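Local coordinates for AimR transcriptional regulator (Bacillus phage phi3T, PDB 5ZVV), which activates transcription of the phage aimX locus as a dimer and, on binding the arbitrium peptide, turns into an inactive monomer, so switching infection from lysis to lysogeny, at residues 272-275 with 280-283; 284-289 with 295-300; 299-302 with 308-311; 312-317 with 328-333. All blocks are in the same frame, centred on the assembly; numbering follows the deposited sequence.

Contact 1 (272-275 with 280-283)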
loop_
_atom_site.group_PDB
_atom_site.type_symbol
_atom_site.label_atom_id
_atom_site.label_comp_id
_atom_site.label_asym_id
_atom_site.label_seq_id
_atom_site.Cartn_x
_atom_site.Cartn_y
_atom_site.Cartn_z
ATOM N N PHE A 272 -12.592 -24.511 13.319
ATOM C CA PHE A 272 -12.155 -23.374 14.118
ATOM C C PHE A 272 -13.276 -22.881 15.022
ATOM O O PHE A 272 -13.055 -22.590 16.201
ATOM C CB PHE A 272 -11.667 -22.242 13.216
ATOM C CG PHE A 272 -11.086 -21.082 13.973
ATOM C CD1 PHE A 272 -9.829 -21.178 14.549
ATOM C CD2 PHE A 272 -11.796 -19.901 14.118
ATOM C CE1 PHE A 272 -9.288 -20.113 15.251
ATOM C CE2 PHE A 272 -11.261 -18.831 14.818
ATOM C CZ PHE A 272 -10.004 -18.939 15.385
ATOM N N LEU A 273 -14.492 -22.778 14.480
ATOM C CA LEU A 273 -15.622 -22.313 15.279
ATOM C C LEU A 273 -15.848 -23.207 16.496
ATOM O O LEU A 273 -15.910 -22.724 17.636
ATOM C CB LEU A 273 -16.880 -22.263 14.416
ATOM C CG LEU A 273 -18.135 -21.745 15.113
ATOM C CD1 LEU A 273 -18.002 -20.262 15.444
ATOM C CD2 LEU A 273 -19.370 -22.014 14.263
ATOM N N SER A 274 -15.976 -24.519 16.270
ATOM C CA SER A 274 -16.289 -25.426 17.370
ATOM C C SER A 274 -15.130 -25.539 18.351
ATOM O O SER A 274 -15.357 -25.749 19.547
ATOM C CB SER A 274 -16.678 -26.803 16.828
ATOM O OG SER A 274 -15.612 -27.400 16.110
ATOM N N ASN A 275 -13.891 -25.409 17.870
ATOM C CA ASN A 275 -12.756 -25.316 18.785
ATOM C C ASN A 275 -12.849 -24.066 19.649
ATOM O O ASN A 275 -12.577 -24.112 20.855
ATOM C CB ASN A 275 -11.444 -25.316 18.004
ATOM C CG ASN A 275 -11.080 -26.684 17.479
ATOM O OD1 ASN A 275 -11.585 -27.702 17.955
ATOM N ND2 ASN A 275 -10.190 -26.718 16.497
ATOM N N GLU A 280 -19.056 -29.678 19.906
ATOM C CA GLU A 280 -18.776 -30.945 19.241
ATOM C C GLU A 280 -18.177 -30.697 17.861
ATOM O O GLU A 280 -18.805 -30.075 17.000
ATOM C CB GLU A 280 -20.056 -31.772 19.137
ATOM C CG GLU A 280 -19.870 -33.144 18.516
ATOM C CD GLU A 280 -21.118 -34.001 18.618
ATOM O OE1 GLU A 280 -21.731 -34.037 19.707
ATOM O OE2 GLU A 280 -21.491 -34.633 17.606
ATOM N N ASN A 281 -16.953 -31.178 17.658
ATOM C CA ASN A 281 -16.177 -30.912 16.451
ATOM C C ASN A 281 -16.193 -32.156 15.571
ATOM O O ASN A 281 -15.544 -33.158 15.888
ATOM C CB ASN A 281 -14.747 -30.515 16.811
ATOM C CG ASN A 281 -13.992 -29.909 15.641
ATOM O OD1 ASN A 281 -14.339 -30.121 14.478
ATOM N ND2 ASN A 281 -12.951 -29.144 15.947
ATOM N N GLN A 282 -16.925 -32.085 14.463
ATOM C CA GLN A 282 -16.958 -33.153 13.477
ATOM C C GLN A 282 -16.044 -32.891 12.291
ATOM O O GLN A 282 -15.993 -33.718 11.376
ATOM C CB GLN A 282 -18.384 -33.359 12.963
ATOM C CG GLN A 282 -19.423 -33.583 14.037
ATOM C CD GLN A 282 -20.822 -33.619 13.466
ATOM O OE1 GLN A 282 -21.081 -33.065 12.396
ATOM N NE2 GLN A 282 -21.734 -34.280 14.169
ATOM N N TRP A 283 -15.319 -31.772 12.283
ATOM C CA TRP A 283 -14.653 -31.291 11.079
ATOM C C TRP A 283 -13.136 -31.264 11.208
ATOM O O TRP A 283 -12.464 -30.588 10.423
ATOM C CB TRP A 283 -15.185 -29.906 10.716
ATOM C CG TRP A 283 -16.676 -29.882 10.601
ATOM C CD1 TRP A 283 -17.419 -30.202 9.504
ATOM C CD2 TRP A 283 -17.605 -29.545 11.634
ATOM N NE1 TRP A 283 -18.756 -30.079 9.788
ATOM C CE2 TRP A 283 -18.897 -29.673 11.090
ATOM C CE3 TRP A 283 -17.470 -29.143 12.966
ATOM C CZ2 TRP A 283 -20.048 -29.411 11.830
ATOM C CZ3 TRP A 283 -18.613 -28.882 13.698
ATOM C CH2 TRP A 283 -19.885 -29.018 13.130
#
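A small polar contact joins the loop that leaves helix 260-277 to the C-terminal end of that helix, with N281 of the loop resting on S274 and N275. The CA atoms of S274 and N281 come within 5.6 Å of each other, and the surface buried between the segments is modest, 158 Å². The amide of N281 bridges the two sides. Its ND2 donates to OD1 of N275 at 2.8 Å, and the acceptor lies almost in the amide plane of N281. At the other end the approach is less regular: the donor sits above the carbonyl plane of N275, 53° out of it, and the two amides are turned well away from each other. The N-H...O angle of 137° confirms a bent bond. On its other arm, OD1 of N281 accepts from the backbone N of W283 at 2.9 Å, which makes an Asx turn and fixes the rotation of the amide. With CG anti to the backbone N (chi1 -166°), the N281 side chain reaches back over the helix. OG of S274 packs against it, 3.0 Å from CG of N281, but is hydrogen-bonded to the carbonyl of L270 one turn earlier in its own helix. The same OG lies at the edge of the W283 indole, 4.0 Å from CE3. W283 itself extends along helix 260-277 to D267, L270 and C271. Helix 260-277 is flanked here by helix 291-304, where N275 packs on F299 and Y300 and N281 also meets Y300, and by helix 243-252, where S274 touches Y243.

Contact 2 (284-289 with 295-300)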
loop_
_atom_site.group_PDB
_atom_site.type_symbol
_atom_site.label_atom_id
_atom_site.label_comp_id
_atom_site.label_asym_id
_atom_site.label_seq_id
_atom_site.Cartn_x
_atom_site.Cartn_y
_atom_site.Cartn_z
ATOM N N VAL A 284 -12.580 -31.984 12.182
ATOM C CA VAL A 284 -11.131 -32.104 12.285
ATOM C C VAL A 284 -10.604 -32.793 11.034
ATOM O O VAL A 284 -11.067 -33.877 10.661
ATOM C CB VAL A 284 -10.739 -32.878 13.552
ATOM C CG1 VAL A 284 -9.224 -33.010 13.646
ATOM C CG2 VAL A 284 -11.303 -32.196 14.787
ATOM N N ASN A 285 -9.641 -32.160 10.373
ATOM C CA ASN A 285 -9.042 -32.715 9.164
ATOM C C ASN A 285 -7.844 -33.567 9.565
ATOM O O ASN A 285 -6.822 -33.041 10.017
ATOM C CB ASN A 285 -8.630 -31.599 8.207
ATOM C CG ASN A 285 -8.335 -32.106 6.803
ATOM O OD1 ASN A 285 -7.808 -33.204 6.617
ATOM N ND2 ASN A 285 -8.671 -31.297 5.806
ATOM N N TYR A 286 -7.973 -34.884 9.405
ATOM C CA TYR A 286 -6.909 -35.827 9.721
ATOM C C TYR A 286 -6.084 -36.220 8.503
ATOM O O TYR A 286 -5.100 -36.951 8.647
ATOM C CB TYR A 286 -7.500 -37.087 10.362
ATOM C CG TYR A 286 -8.158 -36.854 11.706
ATOM C CD1 TYR A 286 -7.406 -36.836 12.873
ATOM C CD2 TYR A 286 -9.533 -36.659 11.810
ATOM C CE1 TYR A 286 -8.000 -36.628 14.107
ATOM C CE2 TYR A 286 -10.138 -36.450 13.043
ATOM C CZ TYR A 286 -9.364 -36.436 14.189
ATOM O OH TYR A 286 -9.949 -36.228 15.419
ATOM N N ASN A 287 -6.454 -35.751 7.311
ATOM C CA ASN A 287 -5.796 -36.171 6.080
ATOM C C ASN A 287 -5.212 -34.980 5.341
ATOM O O ASN A 287 -5.486 -34.780 4.155
ATOM C CB ASN A 287 -6.785 -36.916 5.187
ATOM C CG ASN A 287 -7.462 -38.053 5.913
ATOM O OD1 ASN A 287 -8.277 -37.828 6.808
ATOM N ND2 ASN A 287 -7.123 -39.282 5.542
ATOM N N SER A 288 -4.398 -34.189 6.030
ATOM C CA SER A 288 -3.881 -32.963 5.447
ATOM C C SER A 288 -2.594 -32.583 6.160
ATOM O O SER A 288 -2.446 -32.809 7.364
ATOM C CB SER A 288 -4.907 -31.827 5.549
ATOM O OG SER A 288 -4.417 -30.626 4.979
ATOM N N ASP A 289 -1.656 -32.020 5.396
ATOM C CA ASP A 289 -0.518 -31.318 5.976
ATOM C C ASP A 289 -0.547 -29.839 5.610
ATOM O O ASP A 289 0.468 -29.148 5.739
ATOM C CB ASP A 289 0.809 -31.963 5.567
ATOM C CG ASP A 289 1.016 -32.006 4.067
ATOM O OD1 ASP A 289 0.087 -31.658 3.311
ATOM O OD2 ASP A 289 2.125 -32.399 3.643
ATOM N N GLN A 295 -2.969 -26.608 11.952
ATOM C CA GLN A 295 -3.181 -25.722 13.093
ATOM C C GLN A 295 -4.512 -26.006 13.773
ATOM O O GLN A 295 -4.592 -26.046 15.005
ATOM C CB GLN A 295 -3.133 -24.261 12.652
ATOM C CG GLN A 295 -1.750 -23.714 12.371
ATOM C CD GLN A 295 -1.772 -22.212 12.194
ATOM O OE1 GLN A 295 -2.839 -21.596 12.185
ATOM N NE2 GLN A 295 -0.595 -21.611 12.060
ATOM N N LEU A 296 -5.571 -26.195 12.980
ATOM C CA LEU A 296 -6.885 -26.478 13.547
ATOM C C LEU A 296 -6.899 -27.818 14.269
ATOM O O LEU A 296 -7.525 -27.956 15.328
ATOM C CB LEU A 296 -7.940 -26.443 12.445
ATOM C CG LEU A 296 -8.156 -25.039 11.880
ATOM C CD1 LEU A 296 -9.156 -25.042 10.738
ATOM C CD2 LEU A 296 -8.610 -24.115 12.992
ATOM N N ARG A 297 -6.207 -28.817 13.713
ATOM C CA ARG A 297 -6.122 -30.117 14.371
ATOM C C ARG A 297 -5.372 -30.015 15.695
ATOM O O ARG A 297 -5.768 -30.636 16.691
ATOM C CB ARG A 297 -5.449 -31.123 13.437
ATOM C CG ARG A 297 -5.283 -32.518 14.010
ATOM C CD ARG A 297 -4.629 -33.441 12.995
ATOM N NE ARG A 297 -4.395 -34.771 13.543
ATOM C CZ ARG A 297 -3.772 -35.750 12.894
ATOM N NH1 ARG A 297 -3.314 -35.549 11.664
ATOM N NH2 ARG A 297 -3.606 -36.928 13.478
ATOM N N ALA A 298 -4.289 -29.235 15.727
ATOM C CA ALA A 298 -3.574 -29.026 16.982
ATOM C C ALA A 298 -4.441 -28.277 17.987
ATOM O O ALA A 298 -4.399 -28.561 19.188
ATOM C CB ALA A 298 -2.268 -28.273 16.724
ATOM N N PHE A 299 -5.230 -27.313 17.512
ATOM C CA PHE A 299 -6.204 -26.635 18.363
ATOM C C PHE A 299 -7.152 -27.642 19.009
ATOM O O PHE A 299 -7.349 -27.639 20.232
ATOM C CB PHE A 299 -6.972 -25.613 17.518
ATOM C CG PHE A 299 -7.731 -24.576 18.309
ATOM C CD1 PHE A 299 -7.731 -24.579 19.695
ATOM C CD2 PHE A 299 -8.453 -23.595 17.647
ATOM C CE1 PHE A 299 -8.439 -23.620 20.406
ATOM C CE2 PHE A 299 -9.162 -22.633 18.352
ATOM C CZ PHE A 299 -9.154 -22.648 19.733
ATOM N N TYR A 300 -7.739 -28.523 18.192
ATOM C CA TYR A 300 -8.638 -29.553 18.703
ATOM C C TYR A 300 -7.945 -30.437 19.736
ATOM O O TYR A 300 -8.516 -30.736 20.794
ATOM C CB TYR A 300 -9.165 -30.386 17.534
ATOM C CG TYR A 300 -9.955 -31.612 17.924
ATOM C CD1 TYR A 300 -11.267 -31.505 18.369
ATOM C CD2 TYR A 300 -9.398 -32.882 17.818
ATOM C CE1 TYR A 300 -11.996 -32.625 18.714
ATOM C CE2 TYR A 300 -10.118 -34.006 18.162
ATOM C CZ TYR A 300 -11.418 -33.873 18.608
ATOM O OH TYR A 300 -12.143 -34.993 18.952
HETATM O O HOH W 1 -3.967 -33.608 9.373
#
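V284 lays its CG2 methyl over one face of the Y300 ring, 3.6 Å from the centroid and nearly along the ring normal, a well-formed CH-pi contact. The other methyl, CG1, is anti to the backbone N (chi1 179°) and meets CG of R297 at 4.0 Å. R297 runs out fully extended from its helix alongside the loop, its aliphatic part passing the carbonyl of N285. Its guanidinium presents a face to CD1 of Y286, although the ring and guanidinium planes are 68° apart, so this is not a parallel stack. At the far end, OH of Y286 reaches CE2 of Y300 at 3.5 Å. Water 1 ties the polar parts together: it donates to O of N285 at 3.0 Å and to O of S288, and accepts from NH1 of R297. NE and NH2 of R297 both meet OH of Y301, so all three nitrogens of the group are engaged and its orientation is set from two sides. Within the loop, OD1 of N285 accepts from the backbone N of N287, forming an Asx turn. The whole is a surface contact in which the connection between two successive helices of an AimR helical repeat fold, of the TPR clan, lies along the helix it leads into.

Contact 3 (299-302 with 308-311)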
loop_
_atom_site.group_PDB
_atom_site.type_symbol
_atom_site.label_atom_id
_atom_site.label_comp_id
_atom_site.label_asym_id
_atom_site.label_seq_id
_atom_site.Cartn_x
_atom_site.Cartn_y
_atom_site.Cartn_z
ATOM N N PHE A 299 -5.230 -27.313 17.512
ATOM C CA PHE A 299 -6.204 -26.635 18.363
ATOM C C PHE A 299 -7.152 -27.642 19.009
ATOM O O PHE A 299 -7.349 -27.639 20.232
ATOM C CB PHE A 299 -6.972 -25.613 17.518
ATOM C CG PHE A 299 -7.731 -24.576 18.309
ATOM C CD1 PHE A 299 -7.731 -24.579 19.695
ATOM C CD2 PHE A 299 -8.453 -23.595 17.647
ATOM C CE1 PHE A 299 -8.439 -23.620 20.406
ATOM C CE2 PHE A 299 -9.162 -22.633 18.352
ATOM C CZ PHE A 299 -9.154 -22.648 19.733
ATOM N N TYR A 300 -7.739 -28.523 18.192
ATOM C CA TYR A 300 -8.638 -29.553 18.703
ATOM C C TYR A 300 -7.945 -30.437 19.736
ATOM O O TYR A 300 -8.516 -30.736 20.794
ATOM C CB TYR A 300 -9.165 -30.386 17.534
ATOM C CG TYR A 300 -9.955 -31.612 17.924
ATOM C CD1 TYR A 300 -11.267 -31.505 18.369
ATOM C CD2 TYR A 300 -9.398 -32.882 17.818
ATOM C CE1 TYR A 300 -11.996 -32.625 18.714
ATOM C CE2 TYR A 300 -10.118 -34.006 18.162
ATOM C CZ TYR A 300 -11.418 -33.873 18.608
ATOM O OH TYR A 300 -12.143 -34.993 18.952
ATOM N N TYR A 301 -6.709 -30.859 19.448
ATOM C CA TYR A 301 -5.953 -31.647 20.416
ATOM C C TYR A 301 -5.765 -30.888 21.726
ATOM O O TYR A 301 -5.922 -31.461 22.811
ATOM C CB TYR A 301 -4.598 -32.042 19.828
ATOM C CG TYR A 301 -4.655 -33.176 18.831
ATOM C CD1 TYR A 301 -5.732 -34.053 18.802
ATOM C CD2 TYR A 301 -3.623 -33.374 17.923
ATOM C CE1 TYR A 301 -5.781 -35.095 17.893
ATOM C CE2 TYR A 301 -3.662 -34.410 17.012
ATOM C CZ TYR A 301 -4.741 -35.269 17.000
ATOM O OH TYR A 301 -4.777 -36.304 16.089
ATOM N N ILE A 302 -5.430 -29.597 21.640
ATOM C CA ILE A 302 -5.252 -28.778 22.838
ATOM C C ILE A 302 -6.529 -28.768 23.664
ATOM O O ILE A 302 -6.499 -28.913 24.893
ATOM C CB ILE A 302 -4.827 -27.349 22.455
ATOM C CG1 ILE A 302 -3.405 -27.333 21.896
ATOM C CG2 ILE A 302 -4.951 -26.415 23.650
ATOM C CD1 ILE A 302 -3.039 -26.024 21.227
ATOM N N GLU A 308 0.648 -33.639 23.822
ATOM C CA GLU A 308 1.826 -34.154 23.128
ATOM C C GLU A 308 1.625 -34.153 21.617
ATOM O O GLU A 308 2.526 -33.761 20.864
ATOM C CB GLU A 308 2.161 -35.561 23.626
ATOM C CG GLU A 308 2.943 -35.592 24.933
ATOM C CD GLU A 308 3.328 -37.001 25.357
ATOM O OE1 GLU A 308 2.726 -37.973 24.848
ATOM O OE2 GLU A 308 4.237 -37.136 26.201
ATOM N N GLU A 309 0.448 -34.578 21.156
ATOM C CA GLU A 309 0.179 -34.600 19.720
ATOM C C GLU A 309 0.093 -33.187 19.149
ATOM O O GLU A 309 0.620 -32.915 18.059
ATOM C CB GLU A 309 -1.107 -35.385 19.450
ATOM C CG GLU A 309 -0.962 -36.893 19.661
ATOM C CD GLU A 309 -2.294 -37.611 19.828
ATOM O OE1 GLU A 309 -3.055 -37.261 20.753
ATOM O OE2 GLU A 309 -2.580 -38.532 19.036
ATOM N N ALA A 310 -0.557 -32.274 19.875
ATOM C CA ALA A 310 -0.622 -30.881 19.444
ATOM C C ALA A 310 0.772 -30.274 19.333
ATOM O O ALA A 310 1.107 -29.632 18.331
ATOM C CB ALA A 310 -1.485 -30.073 20.413
ATOM N N THR A 311 1.600 -30.473 20.361
ATOM C CA THR A 311 2.965 -29.961 20.341
ATOM C C THR A 311 3.782 -30.599 19.227
ATOM O O THR A 311 4.676 -29.957 18.667
ATOM C CB THR A 311 3.629 -30.193 21.701
ATOM O OG1 THR A 311 2.880 -29.513 22.718
ATOM C CG2 THR A 311 5.060 -29.672 21.710
#
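Y301, A310 and E309 bury the most surface here, where helix 291-304 meets the start of helix 307-318. The CA atoms of Y301 and A310 approach to 5.5 Å, a close spacing that the small methyl of A310 accommodates. That methyl touches two side chains of the facing helix at once, CB of Y301 and CG1 of I302, each 3.7 Å from it. Y301 then carries its ring past A310 toward E309: CG lies anti to the carbonyl carbon (chi1 -77°), and CD2 on one side of the ring comes to 3.6 Å from CB of E309. The carboxylate carbon of E309 is over a face of the ring, with the carboxylate and ring planes only 5° apart, while the nearer packing is made by the aliphatic CB. The phenol OH of Y301 is taken up by R297 of its own helix. E309 is exposed at the margin of the contact, whereas Y301 and A310 are buried. Beyond A310, I302 also packs on Y333 and I337 of helix 324-338. Two consecutive helices joined by a short turn and packed in roughly opposite directions form a helical hairpin, the building element of TPR-like folds, consistent with the TPR clan of this family.

Contact 4 (312-317 with 328-333)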
loop_
_atom_site.group_PDB
_atom_site.type_symbol
_atom_site.label_atom_id
_atom_site.label_comp_id
_atom_site.label_asym_id
_atom_site.label_seq_id
_atom_site.Cartn_x
_atom_site.Cartn_y
_atom_site.Cartn_z
ATOM N N GLU A 312 3.487 -31.852 18.882
ATOM C CA GLU A 312 4.141 -32.472 17.733
ATOM C C GLU A 312 3.775 -31.744 16.445
ATOM O O GLU A 312 4.648 -31.408 15.631
ATOM C CB GLU A 312 3.757 -33.949 17.658
ATOM C CG GLU A 312 4.615 -34.778 16.726
ATOM C CD GLU A 312 4.470 -36.264 16.987
ATOM O OE1 GLU A 312 3.465 -36.664 17.617
ATOM O OE2 GLU A 312 5.366 -37.031 16.572
ATOM N N ILE A 313 2.480 -31.476 16.251
ATOM C CA ILE A 313 2.044 -30.757 15.055
ATOM C C ILE A 313 2.674 -29.368 15.000
ATOM O O ILE A 313 3.122 -28.916 13.939
ATOM C CB ILE A 313 0.506 -30.690 15.005
ATOM C CG1 ILE A 313 -0.081 -32.093 14.853
ATOM C CG2 ILE A 313 0.045 -29.790 13.869
ATOM C CD1 ILE A 313 -1.592 -32.118 14.797
ATOM N N LEU A 314 2.733 -28.673 16.140
ATOM C CA LEU A 314 3.307 -27.330 16.154
ATOM C C LEU A 314 4.811 -27.364 15.901
ATOM O O LEU A 314 5.358 -26.469 15.242
ATOM C CB LEU A 314 2.992 -26.639 17.481
ATOM C CG LEU A 314 1.505 -26.396 17.773
ATOM C CD1 LEU A 314 1.310 -25.746 19.131
ATOM C CD2 LEU A 314 0.862 -25.549 16.684
ATOM N N ASP A 315 5.497 -28.389 16.415
ATOM C CA ASP A 315 6.915 -28.567 16.115
ATOM C C ASP A 315 7.135 -28.777 14.625
ATOM O O ASP A 315 8.088 -28.238 14.049
ATOM C CB ASP A 315 7.485 -29.746 16.903
ATOM C CG ASP A 315 7.628 -29.453 18.382
ATOM O OD1 ASP A 315 7.403 -28.295 18.792
ATOM O OD2 ASP A 315 7.960 -30.390 19.139
ATOM N N GLU A 316 6.269 -29.568 13.984
ATOM C CA GLU A 316 6.348 -29.705 12.533
ATOM C C GLU A 316 6.068 -28.380 11.838
ATOM O O GLU A 316 6.663 -28.086 10.796
ATOM C CB GLU A 316 5.372 -30.781 12.051
ATOM C CG GLU A 316 5.700 -31.371 10.679
ATOM C CD GLU A 316 5.241 -30.500 9.520
ATOM O OE1 GLU A 316 4.292 -29.709 9.702
ATOM O OE2 GLU A 316 5.833 -30.607 8.423
ATOM N N LEU A 317 5.175 -27.563 12.404
ATOM C CA LEU A 317 4.824 -26.294 11.773
ATOM C C LEU A 317 5.949 -25.272 11.875
ATOM O O LEU A 317 6.073 -24.406 11.002
ATOM C CB LEU A 317 3.544 -25.734 12.395
ATOM C CG LEU A 317 2.248 -26.440 11.995
ATOM C CD1 LEU A 317 1.075 -25.949 12.826
ATOM C CD2 LEU A 317 1.981 -26.238 10.510
ATOM N N GLY A 328 0.434 -15.640 13.896
ATOM C CA GLY A 328 -0.418 -15.158 14.972
ATOM C C GLY A 328 -1.242 -16.273 15.582
ATOM O O GLY A 328 -1.270 -16.452 16.808
ATOM N N PHE A 329 -1.908 -17.061 14.730
ATOM C CA PHE A 329 -2.608 -18.238 15.246
ATOM C C PHE A 329 -1.643 -19.202 15.932
ATOM O O PHE A 329 -1.934 -19.718 17.021
ATOM C CB PHE A 329 -3.361 -18.945 14.121
ATOM C CG PHE A 329 -4.549 -18.183 13.618
ATOM C CD1 PHE A 329 -5.744 -18.202 14.320
ATOM C CD2 PHE A 329 -4.475 -17.450 12.447
ATOM C CE1 PHE A 329 -6.841 -17.501 13.862
ATOM C CE2 PHE A 329 -5.572 -16.744 11.984
ATOM C CZ PHE A 329 -6.756 -16.770 12.692
ATOM N N TYR A 330 -0.482 -19.435 15.316
ATOM C CA TYR A 330 0.484 -20.406 15.825
ATOM C C TYR A 330 0.905 -20.072 17.250
ATOM O O TYR A 330 0.844 -20.924 18.146
ATOM C CB TYR A 330 1.697 -20.451 14.891
ATOM C CG TYR A 330 2.873 -21.267 15.387
ATOM C CD1 TYR A 330 2.941 -22.636 15.161
ATOM C CD2 TYR A 330 3.930 -20.661 16.054
ATOM C CE1 TYR A 330 4.019 -23.381 15.604
ATOM C CE2 TYR A 330 5.012 -21.396 16.502
ATOM C CZ TYR A 330 5.053 -22.755 16.276
ATOM O OH TYR A 330 6.132 -23.486 16.721
ATOM N N TYR A 331 1.332 -18.830 17.482
ATOM C CA TYR A 331 1.713 -18.439 18.831
ATOM C C TYR A 331 0.513 -18.332 19.763
ATOM O O TYR A 331 0.686 -18.440 20.982
ATOM C CB TYR A 331 2.468 -17.110 18.803
ATOM C CG TYR A 331 3.792 -17.170 18.074
ATOM C CD1 TYR A 331 4.954 -17.550 18.735
ATOM C CD2 TYR A 331 3.877 -16.849 16.727
ATOM C CE1 TYR A 331 6.165 -17.606 18.073
ATOM C CE2 TYR A 331 5.086 -16.903 16.055
ATOM C CZ TYR A 331 6.225 -17.282 16.733
ATOM O OH TYR A 331 7.430 -17.337 16.071
ATOM N N TYR A 332 -0.699 -18.141 19.229
ATOM C CA TYR A 332 -1.877 -18.240 20.087
ATOM C C TYR A 332 -2.028 -19.652 20.647
ATOM O O TYR A 332 -2.286 -19.836 21.842
ATOM C CB TYR A 332 -3.137 -17.821 19.328
ATOM C CG TYR A 332 -4.410 -18.048 20.114
ATOM C CD1 TYR A 332 -4.678 -17.316 21.265
ATOM C CD2 TYR A 332 -5.342 -18.994 19.710
ATOM C CE1 TYR A 332 -5.835 -17.521 21.990
ATOM C CE2 TYR A 332 -6.507 -19.204 20.430
ATOM C CZ TYR A 332 -6.746 -18.466 21.567
ATOM O OH TYR A 332 -7.901 -18.670 22.287
ATOM N N TYR A 333 -1.856 -20.669 19.796
ATOM C CA TYR A 333 -1.962 -22.050 20.268
ATOM C C TYR A 333 -0.806 -22.412 21.195
ATOM O O TYR A 333 -1.008 -23.079 22.222
ATOM C CB TYR A 333 -2.015 -23.004 19.077
ATOM C CG TYR A 333 -3.129 -22.686 18.109
ATOM C CD1 TYR A 333 -4.412 -22.410 18.564
ATOM C CD2 TYR A 333 -2.896 -22.645 16.741
ATOM C CE1 TYR A 333 -5.433 -22.114 17.683
ATOM C CE2 TYR A 333 -3.910 -22.350 15.852
ATOM C CZ TYR A 333 -5.176 -22.084 16.331
ATOM O OH TYR A 333 -6.186 -21.789 15.448
#
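Two helices of the superhelical TPR-like array, 307-318 and 324-338, run roughly antiparallel here, their local axes at 145° and 11.3 Å apart at closest approach. That separation is bridged by large side chains, with Y330 and L314 each losing 76 Å² of surface to the facing segment. A chi1 of 172° sets the Y330 ring opposite its own backbone nitrogen and sends it across to the facing helix. There its CE1 edge meets the backbone: O of L314 lies near the ring plane, 3.4 Å from CE1. The phenol OH donates a weak hydrogen bond to the same carbonyl, also at 3.4 Å. The leucine side chain crosses the ring at a slant, with CD2 of L314 at 3.9 Å from CD1 of Y330, and CB of L317 adds a further touch at 4.0 Å from CE1. On the other branch, CD1 of L314 leans on CB of Y333 at 4.3 Å. All four of these residues are buried. Y333 turns on to the ring of F299 on helix 291-304, and L317 packs on Q295 of that helix, so a third helix closes this side. The chemistry is thus chiefly apolar: the L314 branches, CB of L317 and the Y330 ring supply the fit, and the weak OH bond, with its long distance, can add only a little direction to an interface that probably relies mainly on close apolar packing.

The four contacts follow one another along the chain, all on the same side of the chain's centre. Contact 1 belongs to the end of helix 260-277, contact 2 to the loop and helix 291-304, contact 3 to helices 291-304 and 307-318, and contact 4 to helices 307-318 and 324-338. Contacts 2 and 3 share F299 and Y300, and their centres lie about 9 Å apart, as do those of contacts 3 and 4; contacts 1 and 4, about 18 Å apart, still meet through F272 against Y333 and F329. Together they build one stretch of the TPR-like helical array. The other chain touches none of their segments, so they are internal to the subunit and not part of the dimer interface.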